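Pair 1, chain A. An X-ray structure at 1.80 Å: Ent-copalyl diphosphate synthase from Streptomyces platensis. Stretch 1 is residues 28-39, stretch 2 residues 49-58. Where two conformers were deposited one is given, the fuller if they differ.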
# COMPACT_ATOMS: atom_id res chain seq x y z
N ALA A 28 4.12 -0.20 -8.39
CA ALA A 28 4.25 0.84 -9.42
C ALA A 28 4.70 2.15 -8.79
O ALA A 28 4.42 2.40 -7.61
CB ALA A 28 2.92 1.06 -10.12
N PRO A 29 5.40 2.99 -9.56
CA PRO A 29 5.73 4.30 -9.00
C PRO A 29 4.51 5.11 -8.64
O PRO A 29 3.41 4.88 -9.18
CB PRO A 29 6.51 5.01 -10.13
CG PRO A 29 6.93 3.93 -11.08
CD PRO A 29 6.04 2.74 -10.86
N SER A 30 4.68 6.03 -7.71
CA SER A 30 3.68 7.04 -7.48
C SER A 30 4.34 8.38 -7.24
O SER A 30 5.58 8.51 -7.21
CB SER A 30 2.74 6.68 -6.32
OG SER A 30 3.44 6.60 -5.09
N VAL A 31 3.50 9.40 -7.11
CA VAL A 31 3.99 10.77 -7.02
C VAL A 31 4.77 11.02 -5.73
O VAL A 31 5.81 11.66 -5.76
CB VAL A 31 2.80 11.74 -7.12
CG1 VAL A 31 3.19 13.16 -6.73
CG2 VAL A 31 2.21 11.69 -8.53
N TYR A 32 4.29 10.52 -4.60
CA TYR A 32 4.89 10.96 -3.31
C TYR A 32 6.42 10.79 -3.24
O TYR A 32 7.15 11.77 -3.02
CB TYR A 32 4.23 10.29 -2.08
CG TYR A 32 4.93 10.71 -0.82
CD1 TYR A 32 4.59 11.89 -0.17
CD2 TYR A 32 6.01 9.99 -0.31
CE1 TYR A 32 5.26 12.32 0.94
CE2 TYR A 32 6.71 10.43 0.81
CZ TYR A 32 6.32 11.61 1.44
OH TYR A 32 6.98 12.08 2.57
N ASP A 33 6.92 9.56 -3.44
CA ASP A 33 8.36 9.34 -3.27
C ASP A 33 9.12 9.89 -4.47
O ASP A 33 10.28 10.26 -4.34
CB ASP A 33 8.76 7.86 -3.08
CG ASP A 33 8.94 7.48 -1.61
OD1 ASP A 33 8.06 7.79 -0.78
OD2 ASP A 33 9.93 6.80 -1.27
N THR A 34 8.52 9.90 -5.64
CA THR A 34 9.19 10.46 -6.79
C THR A 34 9.54 11.93 -6.50
O THR A 34 10.69 12.39 -6.77
CB THR A 34 8.30 10.32 -8.05
OG1 THR A 34 8.08 8.93 -8.33
CG2 THR A 34 8.95 10.96 -9.23
N ALA A 35 8.57 12.66 -5.96
CA ALA A 35 8.80 14.04 -5.53
C ALA A 35 9.82 14.13 -4.38
O ALA A 35 10.71 15.01 -4.39
CB ALA A 35 7.49 14.70 -5.14
N ARG A 36 9.72 13.24 -3.40
CA ARG A 36 10.71 13.23 -2.32
C ARG A 36 12.14 13.09 -2.88
O ARG A 36 13.05 13.78 -2.38
CB ARG A 36 10.44 12.16 -1.27
CG ARG A 36 9.21 12.39 -0.37
CD ARG A 36 9.23 13.69 0.44
NE ARG A 36 8.82 14.80 -0.42
CZ ARG A 36 9.38 16.00 -0.44
NH1 ARG A 36 8.97 16.88 -1.36
NH2 ARG A 36 10.31 16.36 0.44
N LEU A 37 12.36 12.23 -3.89
CA LEU A 37 13.69 12.10 -4.45
C LEU A 37 14.16 13.33 -5.17
O LEU A 37 15.36 13.66 -5.14
CB LEU A 37 13.81 10.84 -5.31
CG LEU A 37 13.68 9.50 -4.57
CD1 LEU A 37 14.03 8.35 -5.51
CD2 LEU A 37 14.53 9.46 -3.32
N VAL A 38 13.24 14.00 -5.88
CA VAL A 38 13.55 15.28 -6.51
C VAL A 38 14.02 16.27 -5.46
O VAL A 38 15.01 17.02 -5.66
CB VAL A 38 12.33 15.85 -7.28
CG1 VAL A 38 12.56 17.29 -7.67
CG2 VAL A 38 12.04 15.02 -8.51
N SER A 39 13.33 16.31 -4.33
CA SER A 39 13.67 17.28 -3.29
C SER A 39 14.95 16.92 -2.55
O SER A 39 15.81 17.79 -2.29
CB SER A 39 12.52 17.39 -2.30
OG SER A 39 12.71 18.51 -1.45
N GLU A 49 14.00 12.78 -15.35
CA GLU A 49 12.86 11.93 -15.61
C GLU A 49 11.80 12.06 -14.53
O GLU A 49 10.58 11.97 -14.81
CB GLU A 49 13.32 10.48 -15.73
CG GLU A 49 14.02 10.18 -17.05
CD GLU A 49 15.49 10.60 -17.12
OE1 GLU A 49 16.12 11.17 -16.16
OE2 GLU A 49 16.05 10.34 -18.20
N ARG A 50 12.24 12.24 -13.28
CA ARG A 50 11.32 12.39 -12.15
C ARG A 50 10.60 13.72 -12.22
O ARG A 50 9.41 13.80 -11.97
CB ARG A 50 12.04 12.22 -10.81
CG ARG A 50 12.45 10.77 -10.56
CD ARG A 50 12.95 10.53 -9.12
NE ARG A 50 14.34 10.97 -8.99
CZ ARG A 50 15.41 10.29 -9.43
NH1 ARG A 50 16.63 10.84 -9.30
NH2 ARG A 50 15.30 9.10 -10.01
N LEU A 51 11.31 14.78 -12.60
CA LEU A 51 10.65 16.06 -12.84
C LEU A 51 9.62 15.95 -13.94
O LEU A 51 8.50 16.47 -13.80
CB LEU A 51 11.70 17.15 -13.18
CG LEU A 51 12.55 17.61 -12.01
CD1 LEU A 51 13.79 18.37 -12.48
CD2 LEU A 51 11.72 18.46 -11.07
N GLY A 52 9.96 15.22 -15.01
CA GLY A 52 9.04 14.97 -16.10
C GLY A 52 7.79 14.25 -15.64
O GLY A 52 6.68 14.61 -16.04
N TYR A 53 7.98 13.26 -14.78
CA TYR A 53 6.86 12.49 -14.24
C TYR A 53 5.93 13.37 -13.46
O TYR A 53 4.68 13.22 -13.56
CB TYR A 53 7.42 11.34 -13.42
CG TYR A 53 6.41 10.48 -12.72
CD1 TYR A 53 5.88 9.34 -13.34
CD2 TYR A 53 6.03 10.76 -11.44
CE1 TYR A 53 4.96 8.52 -12.68
CE2 TYR A 53 5.12 9.92 -10.77
CZ TYR A 53 4.60 8.81 -11.41
OH TYR A 53 3.68 8.01 -10.76
N LEU A 54 6.50 14.22 -12.61
CA LEU A 54 5.69 15.16 -11.85
C LEU A 54 4.88 16.06 -12.79
O LEU A 54 3.69 16.25 -12.58
CB LEU A 54 6.53 16.02 -10.90
CG LEU A 54 7.24 15.25 -9.78
CD1 LEU A 54 8.04 16.20 -8.91
CD2 LEU A 54 6.27 14.44 -8.92
N ALA A 55 5.51 16.62 -13.81
CA ALA A 55 4.79 17.45 -14.77
C ALA A 55 3.66 16.69 -15.48
O ALA A 55 2.54 17.22 -15.66
CB ALA A 55 5.75 18.03 -15.80
N LYS A 56 3.95 15.47 -15.94
CA LYS A 56 2.95 14.62 -16.64
C LYS A 56 1.80 14.23 -15.74
O LYS A 56 0.65 14.19 -16.18
CB LYS A 56 3.61 13.33 -17.17
CG LYS A 56 2.63 12.30 -17.74
CD LYS A 56 3.33 11.01 -18.17
CE LYS A 56 2.30 9.98 -18.62
NZ LYS A 56 2.85 8.59 -18.71
N GLU A 57 2.08 13.93 -14.48
CA GLU A 57 1.05 13.33 -13.61
C GLU A 57 0.11 14.33 -12.95
O GLU A 57 -0.91 13.93 -12.36
CB GLU A 57 1.71 12.45 -12.56
CG GLU A 57 2.39 11.24 -13.17
CD GLU A 57 1.42 10.19 -13.65
OE1 GLU A 57 0.35 10.03 -13.02
OE2 GLU A 57 1.75 9.50 -14.62
N GLN A 58 0.43 15.62 -13.04
CA GLN A 58 -0.43 16.66 -12.45
C GLN A 58 -1.84 16.62 -13.05
O GLN A 58 -2.00 16.49 -14.27
CB GLN A 58 0.19 18.03 -12.60
CG GLN A 58 -0.44 19.09 -11.70
CD GLN A 58 0.29 20.41 -11.75
OE1 GLN A 58 1.02 20.69 -12.72
NE2 GLN A 58 0.08 21.24 -10.75
O HOH W 1 2.54 6.09 -12.21
O HOH W 2 15.83 13.20 -7.94

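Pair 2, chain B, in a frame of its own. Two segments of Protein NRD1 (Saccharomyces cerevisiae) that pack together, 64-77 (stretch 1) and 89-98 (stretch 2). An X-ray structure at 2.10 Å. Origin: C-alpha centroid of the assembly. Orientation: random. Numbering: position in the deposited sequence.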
# COMPACT_ATOMS: atom_id res chain seq x y z
N ILE B 64 2.09 -3.99 -1.10
CA ILE B 64 2.92 -3.59 0.03
C ILE B 64 2.09 -2.74 1.03
O ILE B 64 2.12 -2.96 2.25
CB ILE B 64 4.18 -2.78 -0.42
CG1 ILE B 64 5.24 -3.69 -1.06
CG2 ILE B 64 4.86 -2.08 0.79
CD1 ILE B 64 6.33 -2.88 -1.93
N ILE B 65 1.34 -1.77 0.49
CA ILE B 65 0.38 -0.98 1.27
C ILE B 65 -0.77 -1.79 1.91
O ILE B 65 -1.20 -1.50 3.06
CB ILE B 65 -0.16 0.24 0.40
CG1 ILE B 65 0.98 1.22 0.16
CG2 ILE B 65 -1.44 0.89 1.03
CD1 ILE B 65 0.75 2.16 -1.05
N ASP B 66 -1.32 -2.77 1.18
CA ASP B 66 -2.27 -3.70 1.72
C ASP B 66 -1.75 -4.42 2.94
O ASP B 66 -2.43 -4.56 3.92
CB ASP B 66 -2.68 -4.77 0.66
CG ASP B 66 -3.64 -5.78 1.20
OD1 ASP B 66 -4.76 -5.40 1.62
OD2 ASP B 66 -3.32 -6.99 1.25
N SER B 67 -0.55 -4.94 2.81
CA SER B 67 0.02 -5.77 3.86
C SER B 67 0.31 -4.96 5.15
O SER B 67 -0.09 -5.34 6.24
CB SER B 67 1.32 -6.42 3.36
OG SER B 67 1.79 -7.35 4.32
N ILE B 68 1.01 -3.84 4.99
CA ILE B 68 1.35 -3.00 6.09
C ILE B 68 0.07 -2.29 6.60
O ILE B 68 -0.20 -2.27 7.82
CB ILE B 68 2.49 -2.01 5.68
CG1 ILE B 68 3.82 -2.78 5.60
CG2 ILE B 68 2.58 -0.80 6.70
CD1 ILE B 68 5.01 -1.90 5.00
N GLY B 69 -0.74 -1.78 5.68
CA GLY B 69 -1.97 -1.16 6.08
C GLY B 69 -2.91 -2.01 6.90
O GLY B 69 -3.46 -1.51 7.90
N ARG B 70 -3.11 -3.29 6.50
CA ARG B 70 -4.07 -4.15 7.21
C ARG B 70 -3.40 -4.69 8.47
O ARG B 70 -4.09 -4.94 9.45
CB ARG B 70 -4.74 -5.27 6.36
CG ARG B 70 -5.90 -4.83 5.38
CD ARG B 70 -6.66 -6.03 4.62
NE ARG B 70 -5.67 -6.81 3.86
CZ ARG B 70 -5.11 -7.95 4.26
NH1 ARG B 70 -5.49 -8.56 5.39
NH2 ARG B 70 -4.15 -8.47 3.52
N ALA B 71 -2.06 -4.83 8.47
CA ALA B 71 -1.33 -5.22 9.71
C ALA B 71 -1.49 -4.13 10.80
O ALA B 71 -1.78 -4.42 11.95
CB ALA B 71 0.14 -5.54 9.45
N TYR B 72 -1.35 -2.88 10.39
CA TYR B 72 -1.47 -1.73 11.29
C TYR B 72 -2.89 -1.58 11.76
O TYR B 72 -3.12 -1.28 12.93
CB TYR B 72 -1.00 -0.47 10.56
CG TYR B 72 0.49 -0.20 10.67
CD1 TYR B 72 1.36 -1.14 11.21
CD2 TYR B 72 1.04 0.99 10.18
CE1 TYR B 72 2.75 -0.88 11.32
CE2 TYR B 72 2.44 1.26 10.30
CZ TYR B 72 3.29 0.34 10.87
OH TYR B 72 4.67 0.62 11.03
N LEU B 73 -3.83 -1.77 10.83
CA LEU B 73 -5.29 -1.78 11.11
C LEU B 73 -5.64 -2.82 12.14
O LEU B 73 -6.52 -2.59 12.98
CB LEU B 73 -6.14 -1.98 9.82
CG LEU B 73 -7.68 -1.94 9.95
CD1 LEU B 73 -8.16 -0.61 10.54
CD2 LEU B 73 -8.41 -2.25 8.65
N ASP B 74 -4.97 -3.97 12.10
CA ASP B 74 -5.14 -4.92 13.20
C ASP B 74 -4.59 -4.48 14.55
O ASP B 74 -5.20 -4.77 15.56
CB ASP B 74 -4.60 -6.30 12.85
CG ASP B 74 -5.55 -7.08 11.98
OD1 ASP B 74 -6.80 -6.78 12.03
OD2 ASP B 74 -5.04 -7.97 11.26
N GLU B 75 -3.43 -3.82 14.56
CA GLU B 75 -2.84 -3.30 15.80
C GLU B 75 -3.72 -2.23 16.47
O GLU B 75 -3.86 -2.19 17.69
CB GLU B 75 -1.47 -2.72 15.51
CG GLU B 75 -0.40 -3.72 15.31
CD GLU B 75 -0.14 -4.58 16.53
OE1 GLU B 75 -0.05 -4.02 17.65
OE2 GLU B 75 -0.03 -5.81 16.36
N THR B 76 -4.28 -1.37 15.63
CA THR B 76 -5.33 -0.42 15.95
C THR B 76 -6.53 -1.06 16.67
O THR B 76 -7.01 -0.51 17.68
CB THR B 76 -5.73 0.31 14.65
OG1 THR B 76 -5.00 1.53 14.58
CG2 THR B 76 -7.23 0.59 14.55
N ARG B 77 -6.97 -2.22 16.19
CA ARG B 77 -8.16 -2.92 16.73
C ARG B 77 -7.92 -3.76 17.99
O ARG B 77 -8.86 -4.00 18.74
CB ARG B 77 -8.85 -3.76 15.65
CG ARG B 77 -9.71 -2.92 14.74
CD ARG B 77 -9.74 -3.48 13.35
NE ARG B 77 -10.65 -2.71 12.52
CZ ARG B 77 -11.02 -3.06 11.29
NH1 ARG B 77 -10.55 -4.18 10.75
NH2 ARG B 77 -11.87 -2.29 10.60
N THR B 89 2.31 6.31 15.62
CA THR B 89 1.20 5.38 15.87
C THR B 89 0.68 4.74 14.56
O THR B 89 0.81 5.32 13.46
CB THR B 89 0.00 6.03 16.66
OG1 THR B 89 -0.69 6.99 15.84
CG2 THR B 89 0.45 6.66 17.98
N CYS B 90 0.07 3.55 14.69
CA CYS B 90 -0.67 2.90 13.60
C CYS B 90 -1.83 3.74 13.07
O CYS B 90 -2.13 3.69 11.89
CB CYS B 90 -1.22 1.53 14.04
SG CYS B 90 0.02 0.32 14.56
N ALA B 91 -2.50 4.48 13.94
CA ALA B 91 -3.62 5.32 13.53
C ALA B 91 -3.17 6.41 12.55
O ALA B 91 -3.82 6.64 11.53
CB ALA B 91 -4.30 5.93 14.75
N HIS B 92 -2.05 7.05 12.86
CA HIS B 92 -1.47 8.10 12.02
C HIS B 92 -1.02 7.50 10.66
O HIS B 92 -1.33 8.06 9.60
CB HIS B 92 -0.30 8.76 12.76
CG HIS B 92 0.38 9.83 11.99
ND1 HIS B 92 1.63 9.66 11.42
CD2 HIS B 92 -0.01 11.09 11.67
CE1 HIS B 92 1.97 10.77 10.79
NE2 HIS B 92 1.00 11.65 10.93
N ALA B 93 -0.31 6.38 10.72
CA ALA B 93 0.13 5.67 9.52
C ALA B 93 -1.03 5.44 8.57
O ALA B 93 -0.92 5.73 7.37
CB ALA B 93 0.83 4.35 9.89
N ILE B 94 -2.15 4.91 9.10
CA ILE B 94 -3.35 4.61 8.30
C ILE B 94 -4.01 5.89 7.79
O ILE B 94 -4.57 5.90 6.71
CB ILE B 94 -4.39 3.75 9.11
CG1 ILE B 94 -3.84 2.33 9.34
CG2 ILE B 94 -5.72 3.62 8.36
CD1 ILE B 94 -4.56 1.63 10.51
N ASN B 95 -3.93 6.96 8.58
CA ASN B 95 -4.47 8.25 8.17
C ASN B 95 -3.69 8.83 7.03
O ASN B 95 -4.30 9.28 6.09
CB ASN B 95 -4.55 9.24 9.36
CG ASN B 95 -5.82 9.04 10.16
OD1 ASN B 95 -6.81 8.49 9.64
ND2 ASN B 95 -5.81 9.46 11.46
N THR B 96 -2.36 8.73 7.10
CA THR B 96 -1.45 9.19 6.04
C THR B 96 -1.71 8.46 4.71
O THR B 96 -1.79 9.09 3.66
CB THR B 96 0.02 9.02 6.46
OG1 THR B 96 0.23 9.75 7.66
CG2 THR B 96 1.03 9.52 5.40
N LEU B 97 -1.83 7.14 4.78
CA LEU B 97 -2.10 6.33 3.64
C LEU B 97 -3.46 6.70 3.07
O LEU B 97 -3.57 6.92 1.86
CB LEU B 97 -2.06 4.84 3.99
CG LEU B 97 -0.72 4.20 4.28
CD1 LEU B 97 -0.91 2.82 4.96
CD2 LEU B 97 0.14 4.11 2.98
N GLY B 98 -4.48 6.74 3.94
CA GLY B 98 -5.81 7.16 3.51
C GLY B 98 -5.82 8.52 2.80
O GLY B 98 -6.60 8.70 1.82

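Helix pairs from different proteins can share a backbone frame closely while filling it with quite different side chains. In pair 1, from an ent-copalyl diphosphate synthase, and pair 2, from Protein NRD1, two helices run roughly antiparallel, at 136° and 140°, with axes 9.4 and 9.0 Å apart at closest approach. Fourteen central residues superpose with an RMSD of 0.4 Å. No hydrogen bond crosses directly between the stretches in either pair; the direct contacts are mainly van der Waals packing.

The closest match of side-chain positions is at Leu A54 and Ile B94, whose side-chain centres fall 0.5 Å apart. Leu A54 reaches Val A31 and Ala A35 through CD2, 4.0 Å from both Val A31 CG1 and Ala A35 CB. Ile B94 is a knob in a hole formed by Gly B69, Tyr B72, Leu B73 and Thr B76; its CD1 lies 3.5 Å from Leu B73 N.

Bulk is exchanged across the interface at the next positions. Thr A34 matches Tyr B72, and Tyr A53 matches Ala B93. In pair 1 the large ring comes from the second helix, and Thr A34 CG2 approaches Tyr A53 CD2 at 3.7 Å. In pair 2 the ring comes from the first helix, and Ala B93 CB meets its edge, 3.4 Å from Tyr B72 CD2. A small residue thus faces an aromatic one in both, with the roles reversed.

Arg A50 and Cys B90 also point toward the partner helix. The arginine packs its aliphatic base against the first helix, with CB 3.6 Å from Val A38 CG2, while its NH1 donates to water 2 at 2.8 Å; that water in turn donates a weak bond to Leu A37 O. The shorter cysteine instead places SG over the face of the Tyr B72 ring, 4.2 Å from SG to the ring centroid. Leu A37 and Glu B75 match beside them: Leu A37 CB lies 3.7 Å from Arg A50 NE, and Glu B75 CB 3.5 Å from Cys B90 SG, though the end of the glutamate leads away.

Val A31 and Gly B69 have nearly coincident CA atoms, but only the valine offers a side chain: its CG2 lies 4.1 Å from Glu A57 CB. Leu B97, which matches Glu A57, brings CD1 within 4.3 Å of Gly B69 CA, and Leu B97 CD2 also packs 4.1 Å from Ile B65 CG2.

Val A38 and Thr B76 occupy similar space and meet the same two matched positions. Val A38 does so through methyls, with CG1 3.7 Å from Leu A51 CD2; Thr B76 OG1 lies 3.8 Å from Cys B90 CB and 3.9 Å from Ala B91 N. The general principle is that a common backbone fixes where side chains meet, but leaves open which helix supplies the bulk.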